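Local coordinates for endo-1,4-beta-mannanase (PDB 5Y6T), which probably cleaves internal beta-1,4-mannosidic bonds of mannans, as a glycoside hydrolase of family 5 from an earthworm, at residues 32-37 / 70-75; 116-121 / 162-167. All blocks are in the same frame, centred on the assembly; numbering follows the deposited sequence. Where two conformers were deposited one is given.

In the fold
Both contacts are buried and involve neighbouring strands of the parallel barrel sheet expected of a family 5 glycoside hydrolase, 65-72 in interaction 1 and 112-119 in interaction 2. Interaction 2 lies in the core, its centre about 6 Å from that of the chain, and joins two strands by backbone hydrogen bonds and an amide pair. Interaction 1 lies nearer the edge, about 15 Å from the chain centre, with Y34 and D73 partly exposed; the loop after strand 20-28 meets the end of strand 65-72 through sulfur-aromatic contact and bridging waters. The two meet where N119 donates to the hydroxyl of Y34, and where C72 O and N119 N, probably hydrogen-bonded, join their strands.

Interaction 1: residues 32-37 / 70-75; sequences QNYGRD and VHCDGG
The thiol of C72 lies over one face of the Y34 ring, its SG 3.9 Å from the ring centroid and 21° off the normal, a cysteine sulfur-aromatic contact. CB of C72 comes over the same face, 3.5 Å from Y34 CZ, adding a CH-pi contact. Y34 reaches across because its CG is anti to the backbone N (chi1 177°). Backbone folding shapes both sides: a type II turn from N33 to R36 places G35 with its CA 3.5 Å from V70 O, while a type II' turn from H71 to G74 contains C72. The D37 carboxylate holds the first loop in shape, OD2 accepting from Q32 N and OD1 from N33 N, both on the syn side. No direct hydrogen bond joins the segments; water 1 bridges Y34 OH and D73 OD2, and water 3 bridges D37 N and V70 O. Y34 OH also accepts from N119 ND2 on strand 112-119. A leucine in place of Y34 would probably leave the C72 sulfur without its aromatic partner, and N119 and water 1 without the hydroxyl. The ring thus offers the sulfur its pi face, while its hydroxyl joins the N119 amide and, through a water, the D73 carboxylate.

Interaction 2: residues 116-121 / 162-167; sequences VLWNGA and WEVMNE
N166 and N119 lie side by side on adjacent parallel strands and point the same way, their amide planes 38° apart. With CG of N166 anti to the backbone N (chi1 176°), its CB passes 3.7 Å from N119 OD1 and CG continues alongside that oxygen. At the tip ND2 donates to N119 OD1 over 2.9 Å in a nearly straight bond (168° at the hydrogen), and also lies 3.7 Å from A121 CB. The other branch, OD1, accepts from R67 NH2. A121 N reaches N119 OD1 from the opposite face of the amide plane, closing an Asx turn, so two donors fix this oxygen. The parallel backbones are joined by hydrogen bonds, L117 N to E163 O, W118 N to V164 O, N166 N to W118 O and G120 N to N166 O, the last at 2.8 Å. V116 CG2 rests 3.5 Å from E163 OE1, hydrogen-bonded to Q264, while OE2 forms a salt bridge with R67. In family 5 enzymes the Glu of an Asn-Glu pair ending the fourth barrel strand is the acid/base, a role E167 probably has; a Tris molecule, probably from the crystallisation liquor, is hydrogen-bonded to N166 and E167, whose OE2 also bonds H266 ND1. L117 and W162 pack outward on helix 135-152, V164 and M165 on helix 201-218; V116, N119 and N166, on the other face, touch W69 of strand 65-72.

Interaction 1: residues 32-37 / 70-75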
ATOM      1  N   GLN A  32     -10.530  10.048  -4.282  1.00 21.51           N
ATOM      2  CA  GLN A  32     -11.416  10.972  -5.048  1.00 21.94           C
ATOM      3  C   GLN A  32     -11.289  12.348  -4.419  1.00 22.89           C
ATOM      4  O   GLN A  32     -10.812  13.302  -5.063  1.00 24.65           O
ATOM      5  CB  GLN A  32     -12.853  10.474  -5.030  1.00 23.25           C
ATOM      6  CG  GLN A  32     -13.891  11.362  -5.730  1.00 26.49           C
ATOM      7  CD  GLN A  32     -13.655  11.516  -7.220  1.00 28.83           C
ATOM      8  OE1 GLN A  32     -12.951  10.740  -7.853  1.00 30.40           O
ATOM      9  NE2 GLN A  32     -14.234  12.562  -7.780  1.00 33.01           N
ATOM     10  N   ASN A  33     -11.720  12.464  -3.170  1.00 22.52           N
ATOM     11  CA  ASN A  33     -11.429  13.647  -2.379  1.00 22.22           C
ATOM     12  C   ASN A  33     -10.344  13.284  -1.342  1.00 21.45           C
ATOM     13  O   ASN A  33     -10.664  12.654  -0.346  1.00 19.75           O
ATOM     14  CB  ASN A  33     -12.675  14.113  -1.668  1.00 24.22           C
ATOM     15  CG  ASN A  33     -13.728  14.676  -2.634  1.00 26.16           C
ATOM     16  OD1 ASN A  33     -13.464  14.824  -3.841  1.00 26.82           O
ATOM     17  ND2 ASN A  33     -14.942  14.920  -2.111  1.00 25.69           N
ATOM     18  N   TYR A  34      -9.095  13.674  -1.601  1.00 19.88           N
ATOM     19  CA  TYR A  34      -7.975  13.246  -0.776  1.00 21.84           C
ATOM     20  C   TYR A  34      -8.194  13.393   0.718  1.00 21.25           C
ATOM     21  O   TYR A  34      -8.459  14.504   1.231  1.00 21.60           O
ATOM     22  CB  TYR A  34      -6.761  14.064  -1.205  1.00 22.88           C
ATOM     23  CG  TYR A  34      -5.518  13.827  -0.434  1.00 22.75           C
ATOM     24  CD1 TYR A  34      -4.588  12.840  -0.817  1.00 21.56           C
ATOM     25  CD2 TYR A  34      -5.191  14.643   0.612  1.00 22.62           C
ATOM     26  CE1 TYR A  34      -3.401  12.688  -0.095  1.00 21.64           C
ATOM     27  CE2 TYR A  34      -4.005  14.480   1.315  1.00 23.10           C
ATOM     28  CZ  TYR A  34      -3.119  13.514   0.937  1.00 21.53           C
ATOM     29  OH  TYR A  34      -1.936  13.377   1.672  1.00 22.27           O
ATOM     30  N   GLY A  35      -8.055  12.282   1.446  1.00 20.00           N
ATOM     31  CA  GLY A  35      -8.184  12.205   2.881  1.00 20.90           C
ATOM     32  C   GLY A  35      -9.603  12.389   3.370  1.00 19.95           C
ATOM     33  O   GLY A  35      -9.833  12.318   4.555  1.00 22.12           O
ATOM     34  N   ARG A  36     -10.573  12.537   2.426  1.00 21.47           N
ATOM     35  CA  ARG A  36     -11.950  12.839   2.796  0.50 21.58           C
ATOM     36  C   ARG A  36     -12.922  11.965   2.023  1.00 23.17           C
ATOM     37  O   ARG A  36     -14.057  12.349   1.715  1.00 23.44           O
ATOM     38  CB  ARG A  36     -12.214  14.337   2.569  0.50 24.14           C
ATOM     39  CG  ARG A  36     -11.305  15.197   3.408  0.50 26.93           C
ATOM     40  CD  ARG A  36     -11.617  16.677   3.275  0.50 31.09           C
ATOM     41  NE  ARG A  36     -10.903  17.504   4.248  0.50 33.90           N
ATOM     42  CZ  ARG A  36     -11.446  18.547   4.889  0.50 35.97           C
ATOM     43  NH1 ARG A  36     -12.719  18.901   4.678  0.50 35.11           N
ATOM     44  NH2 ARG A  36     -10.717  19.249   5.740  0.50 39.36           N
ATOM     45  N   ASP A  37     -12.490  10.746   1.706  1.00 21.58           N
ATOM     46  CA  ASP A  37     -13.347   9.826   0.970  1.00 21.24           C
ATOM     47  C   ASP A  37     -14.241   8.969   1.856  1.00 22.20           C
ATOM     48  O   ASP A  37     -15.336   8.562   1.466  1.00 21.93           O
ATOM     49  CB  ASP A  37     -12.466   8.921   0.108  1.00 22.05           C
ATOM     50  CG  ASP A  37     -11.960   9.639  -1.126  1.00 25.97           C
ATOM     51  OD1 ASP A  37     -12.785  10.335  -1.757  1.00 24.08           O
ATOM     52  OD2 ASP A  37     -10.812   9.472  -1.508  1.00 24.70           O
ATOM     53  N   VAL A  70      -6.805   6.315   2.906  1.00 19.92           N
ATOM     54  CA  VAL A  70      -7.858   6.744   3.858  1.00 20.60           C
ATOM     55  C   VAL A  70      -7.423   7.944   4.670  1.00 20.25           C
ATOM     56  O   VAL A  70      -7.821   9.065   4.305  1.00 21.52           O
ATOM     57  CB  VAL A  70      -8.338   5.584   4.761  1.00 20.47           C
ATOM     58  CG1 VAL A  70      -9.469   6.008   5.687  1.00 21.58           C
ATOM     59  CG2 VAL A  70      -8.738   4.347   3.923  1.00 23.64           C
ATOM     60  N   HIS A  71      -6.652   7.821   5.734  1.00 18.10           N
ATOM     61  CA  HIS A  71      -6.411   8.991   6.577  1.00 17.43           C
ATOM     62  C   HIS A  71      -5.447  10.016   5.958  1.00 19.36           C
ATOM     63  O   HIS A  71      -5.511  11.236   6.301  1.00 19.24           O
ATOM     64  CB  HIS A  71      -5.819   8.625   7.936  1.00 18.62           C
ATOM     65  CG  HIS A  71      -6.614   7.609   8.703  1.00 19.09           C
ATOM     66  ND1 HIS A  71      -7.949   7.770   8.994  1.00 20.45           N
ATOM     67  CD2 HIS A  71      -6.212   6.503   9.358  1.00 22.23           C
ATOM     68  CE1 HIS A  71      -8.357   6.774   9.775  1.00 20.73           C
ATOM     69  NE2 HIS A  71      -7.314   5.980   9.999  1.00 20.87           N
ATOM     70  N   CYS A  72      -4.507   9.512   5.168  1.00 19.51           N
ATOM     71  CA  CYS A  72      -3.540  10.370   4.442  1.00 20.13           C
ATOM     72  C   CYS A  72      -2.670  11.116   5.445  1.00 20.67           C
ATOM     73  O   CYS A  72      -1.931  10.486   6.230  1.00 20.50           O
ATOM     74  CB  CYS A  72      -4.271  11.285   3.423  1.00 19.54           C
ATOM     75  SG  CYS A  72      -5.083  10.335   2.109  1.00 21.37           S
ATOM     76  N   ASP A  73      -2.804  12.417   5.566  1.00 19.63           N
ATOM     77  CA  ASP A  73      -1.980  13.179   6.502  1.00 19.15           C
ATOM     78  C   ASP A  73      -2.664  13.423   7.855  1.00 19.88           C
ATOM     79  O   ASP A  73      -2.163  14.110   8.671  1.00 19.89           O
ATOM     80  CB  ASP A  73      -1.643  14.557   5.877  1.00 19.89           C
ATOM     81  CG  ASP A  73      -2.899  15.381   5.569  1.00 22.86           C
ATOM     82  OD1 ASP A  73      -4.015  15.002   5.893  1.00 20.95           O
ATOM     83  OD2 ASP A  73      -2.783  16.450   5.003  1.00 27.22           O
ATOM     84  N   GLY A  74      -3.796  12.762   8.109  1.00 19.26           N
ATOM     85  CA  GLY A  74      -4.546  12.901   9.374  1.00 18.26           C
ATOM     86  C   GLY A  74      -5.339  14.194   9.543  1.00 19.13           C
ATOM     87  O   GLY A  74      -5.737  14.522  10.638  1.00 20.93           O
ATOM     88  N   GLY A  75      -5.502  14.938   8.444  1.00 23.20           N
ATOM     89  CA  GLY A  75      -6.167  16.227   8.483  1.00 24.20           C
ATOM     90  C   GLY A  75      -7.656  16.179   8.671  1.00 22.26           C
ATOM     91  O   GLY A  75      -8.216  17.138   9.184  1.00 24.90           O
TER
HETATM   92  O   HOH W   1      -1.223  15.877   2.604  1.00 24.53           O
HETATM   93  O   HOH W   2      -7.752  12.736   6.565  1.00 21.65           O
HETATM   94  O   HOH W   3     -10.438   9.130   2.889  1.00 23.31           O

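Interaction 2: residues 116-121 / 162-167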
ATOM      1  N   VAL A 116      -4.907   1.739   2.401  1.00 19.86           N
ATOM      2  CA  VAL A 116      -3.770   2.425   2.962  1.00 19.97           C
ATOM      3  C   VAL A 116      -4.189   3.408   4.041  1.00 19.73           C
ATOM      4  O   VAL A 116      -4.851   4.381   3.749  1.00 19.71           O
ATOM      5  CB  VAL A 116      -2.938   3.146   1.871  1.00 20.42           C
ATOM      6  CG1 VAL A 116      -1.692   3.669   2.506  1.00 21.76           C
ATOM      7  CG2 VAL A 116      -2.560   2.214   0.713  1.00 21.13           C
ATOM      8  N   LEU A 117      -3.710   3.221   5.263  1.00 19.53           N
ATOM      9  CA  LEU A 117      -4.112   4.104   6.370  1.00 19.08           C
ATOM     10  C   LEU A 117      -3.515   5.508   6.326  1.00 19.51           C
ATOM     11  O   LEU A 117      -4.271   6.492   6.279  1.00 21.72           O
ATOM     12  CB  LEU A 117      -3.772   3.451   7.687  1.00 19.70           C
ATOM     13  CG  LEU A 117      -4.403   2.099   8.018  1.00 21.46           C
ATOM     14  CD1 LEU A 117      -3.931   1.525   9.371  1.00 21.61           C
ATOM     15  CD2 LEU A 117      -5.916   2.206   8.113  1.00 22.81           C
ATOM     16  N   TRP A 118      -2.190   5.570   6.268  1.00 19.37           N
ATOM     17  CA  TRP A 118      -1.493   6.792   6.455  1.00 18.14           C
ATOM     18  C   TRP A 118      -0.633   7.129   5.248  1.00 20.82           C
ATOM     19  O   TRP A 118      -0.221   6.231   4.520  1.00 19.99           O
ATOM     20  CB  TRP A 118      -0.604   6.744   7.684  1.00 18.27           C
ATOM     21  CG  TRP A 118      -1.326   6.426   8.938  1.00 17.92           C
ATOM     22  CD1 TRP A 118      -1.282   5.243   9.596  1.00 18.79           C
ATOM     23  CD2 TRP A 118      -2.082   7.305   9.756  1.00 18.32           C
ATOM     24  NE1 TRP A 118      -1.982   5.314  10.752  1.00 20.97           N
ATOM     25  CE2 TRP A 118      -2.454   6.590  10.895  1.00 19.69           C
ATOM     26  CE3 TRP A 118      -2.442   8.665   9.676  1.00 18.92           C
ATOM     27  CZ2 TRP A 118      -3.266   7.139  11.889  1.00 19.10           C
ATOM     28  CZ3 TRP A 118      -3.180   9.203  10.655  1.00 19.36           C
ATOM     29  CH2 TRP A 118      -3.611   8.432  11.759  1.00 20.86           C
ATOM     30  N   ASN A 119      -0.332   8.430   5.087  1.00 19.48           N
ATOM     31  CA  ASN A 119       0.628   8.887   4.061  1.00 19.87           C
ATOM     32  C   ASN A 119       1.904   9.441   4.605  1.00 19.46           C
ATOM     33  O   ASN A 119       1.917  10.260   5.525  1.00 20.21           O
ATOM     34  CB  ASN A 119      -0.061   9.946   3.154  1.00 19.26           C
ATOM     35  CG  ASN A 119       0.724  10.224   1.870  1.00 20.33           C
ATOM     36  OD1 ASN A 119       1.552   9.443   1.460  1.00 19.47           O
ATOM     37  ND2 ASN A 119       0.470  11.386   1.268  1.00 20.08           N
ATOM     38  N   GLY A 120       2.983   8.865   4.112  1.00 19.91           N
ATOM     39  CA  GLY A 120       4.335   9.242   4.353  1.00 17.20           C
ATOM     40  C   GLY A 120       4.988  10.144   3.312  1.00 17.60           C
ATOM     41  O   GLY A 120       6.135  10.519   3.468  1.00 18.80           O
ATOM     42  N   ALA A 121       4.272  10.423   2.231  1.00 18.44           N
ATOM     43  CA  ALA A 121       4.775  11.202   1.103  1.00 18.91           C
ATOM     44  C   ALA A 121       4.471  12.704   1.242  1.00 22.36           C
ATOM     45  O   ALA A 121       4.896  13.524   0.399  1.00 19.98           O
ATOM     46  CB  ALA A 121       4.246  10.602  -0.202  1.00 19.12           C
ATOM     47  N   TRP A 162      -4.471  -4.682   3.987  1.00 20.12           N
ATOM     48  CA  TRP A 162      -4.242  -3.367   4.601  1.00 21.12           C
ATOM     49  C   TRP A 162      -2.780  -2.981   4.390  1.00 21.48           C
ATOM     50  O   TRP A 162      -1.905  -3.834   4.267  1.00 22.97           O
ATOM     51  CB  TRP A 162      -4.505  -3.417   6.097  1.00 21.35           C
ATOM     52  CG  TRP A 162      -5.930  -3.660   6.503  1.00 21.01           C
ATOM     53  CD1 TRP A 162      -6.502  -4.880   6.708  1.00 22.56           C
ATOM     54  CD2 TRP A 162      -6.970  -2.697   6.639  1.00 20.41           C
ATOM     55  NE1 TRP A 162      -7.805  -4.769   7.019  1.00 19.02           N
ATOM     56  CE2 TRP A 162      -8.141  -3.419   7.029  1.00 19.83           C
ATOM     57  CE3 TRP A 162      -7.017  -1.289   6.574  1.00 20.32           C
ATOM     58  CZ2 TRP A 162      -9.393  -2.792   7.193  1.00 20.20           C
ATOM     59  CZ3 TRP A 162      -8.230  -0.672   6.803  1.00 20.40           C
ATOM     60  CH2 TRP A 162      -9.390  -1.415   7.166  1.00 20.41           C
ATOM     61  N   GLU A 163      -2.508  -1.677   4.488  1.00 19.97           N
ATOM     62  CA  GLU A 163      -1.197  -1.101   4.363  1.00 18.22           C
ATOM     63  C   GLU A 163      -1.091   0.043   5.333  1.00 17.61           C
ATOM     64  O   GLU A 163      -1.908   0.943   5.333  1.00 20.32           O
ATOM     65  CB  GLU A 163      -0.918  -0.579   2.933  1.00 18.31           C
ATOM     66  CG  GLU A 163       0.419   0.036   2.728  1.00 19.82           C
ATOM     67  CD  GLU A 163       0.716   0.419   1.298  1.00 23.48           C
ATOM     68  OE1 GLU A 163       0.046  -0.109   0.370  1.00 21.76           O
ATOM     69  OE2 GLU A 163       1.602   1.240   1.094  1.00 22.95           O
ATOM     70  N   VAL A 164      -0.125  -0.027   6.254  1.00 18.20           N
ATOM     71  CA  VAL A 164      -0.084   1.004   7.254  1.00 19.67           C
ATOM     72  C   VAL A 164       0.217   2.376   6.710  1.00 20.03           C
ATOM     73  O   VAL A 164      -0.371   3.327   7.192  1.00 18.85           O
ATOM     74  CB  VAL A 164       0.832   0.621   8.479  1.00 21.02           C
ATOM     75  CG1 VAL A 164       1.026   1.801   9.435  1.00 22.40           C
ATOM     76  CG2 VAL A 164       0.208  -0.577   9.198  1.00 22.54           C
ATOM     77  N   MET A 165       1.254   2.463   5.890  1.00 18.44           N
ATOM     78  CA  MET A 165       1.764   3.748   5.449  1.00 19.77           C
ATOM     79  C   MET A 165       2.313   3.754   4.052  1.00 20.90           C
ATOM     80  O   MET A 165       3.182   2.954   3.718  1.00 20.72           O
ATOM     81  CB  MET A 165       2.804   4.264   6.416  1.00 20.37           C
ATOM     82  CG  MET A 165       3.247   5.672   6.061  1.00 20.56           C
ATOM     83  SD  MET A 165       4.618   6.275   7.068  1.00 23.14           S
ATOM     84  CE  MET A 165       3.885   6.413   8.714  1.00 21.54           C
ATOM     85  N   ASN A 166       1.801   4.644   3.206  1.00 18.86           N
ATOM     86  CA  ASN A 166       2.427   4.880   1.923  1.00 17.03           C
ATOM     87  C   ASN A 166       3.774   5.572   2.040  1.00 18.46           C
ATOM     88  O   ASN A 166       3.827   6.627   2.632  1.00 18.90           O
ATOM     89  CB  ASN A 166       1.526   5.758   1.090  1.00 17.90           C
ATOM     90  CG  ASN A 166       2.168   6.114  -0.229  1.00 19.25           C
ATOM     91  OD1 ASN A 166       2.380   5.235  -1.067  1.00 17.85           O
ATOM     92  ND2 ASN A 166       2.464   7.418  -0.423  1.00 20.89           N
ATOM     93  N   GLU A 167       4.822   5.007   1.437  1.00 17.85           N
ATOM     94  CA  GLU A 167       6.144   5.686   1.344  1.00 19.60           C
ATOM     95  C   GLU A 167       6.603   6.326   2.666  1.00 18.83           C
ATOM     96  O   GLU A 167       6.806   7.517   2.751  1.00 19.32           O
ATOM     97  CB  GLU A 167       6.091   6.715   0.221  1.00 19.59           C
ATOM     98  CG  GLU A 167       5.818   6.044  -1.125  1.00 21.07           C
ATOM     99  CD  GLU A 167       5.910   6.958  -2.337  1.00 19.55           C
ATOM    100  OE1 GLU A 167       6.061   8.219  -2.138  1.00 20.46           O
ATOM    101  OE2 GLU A 167       5.871   6.414  -3.460  1.00 20.96           O
TER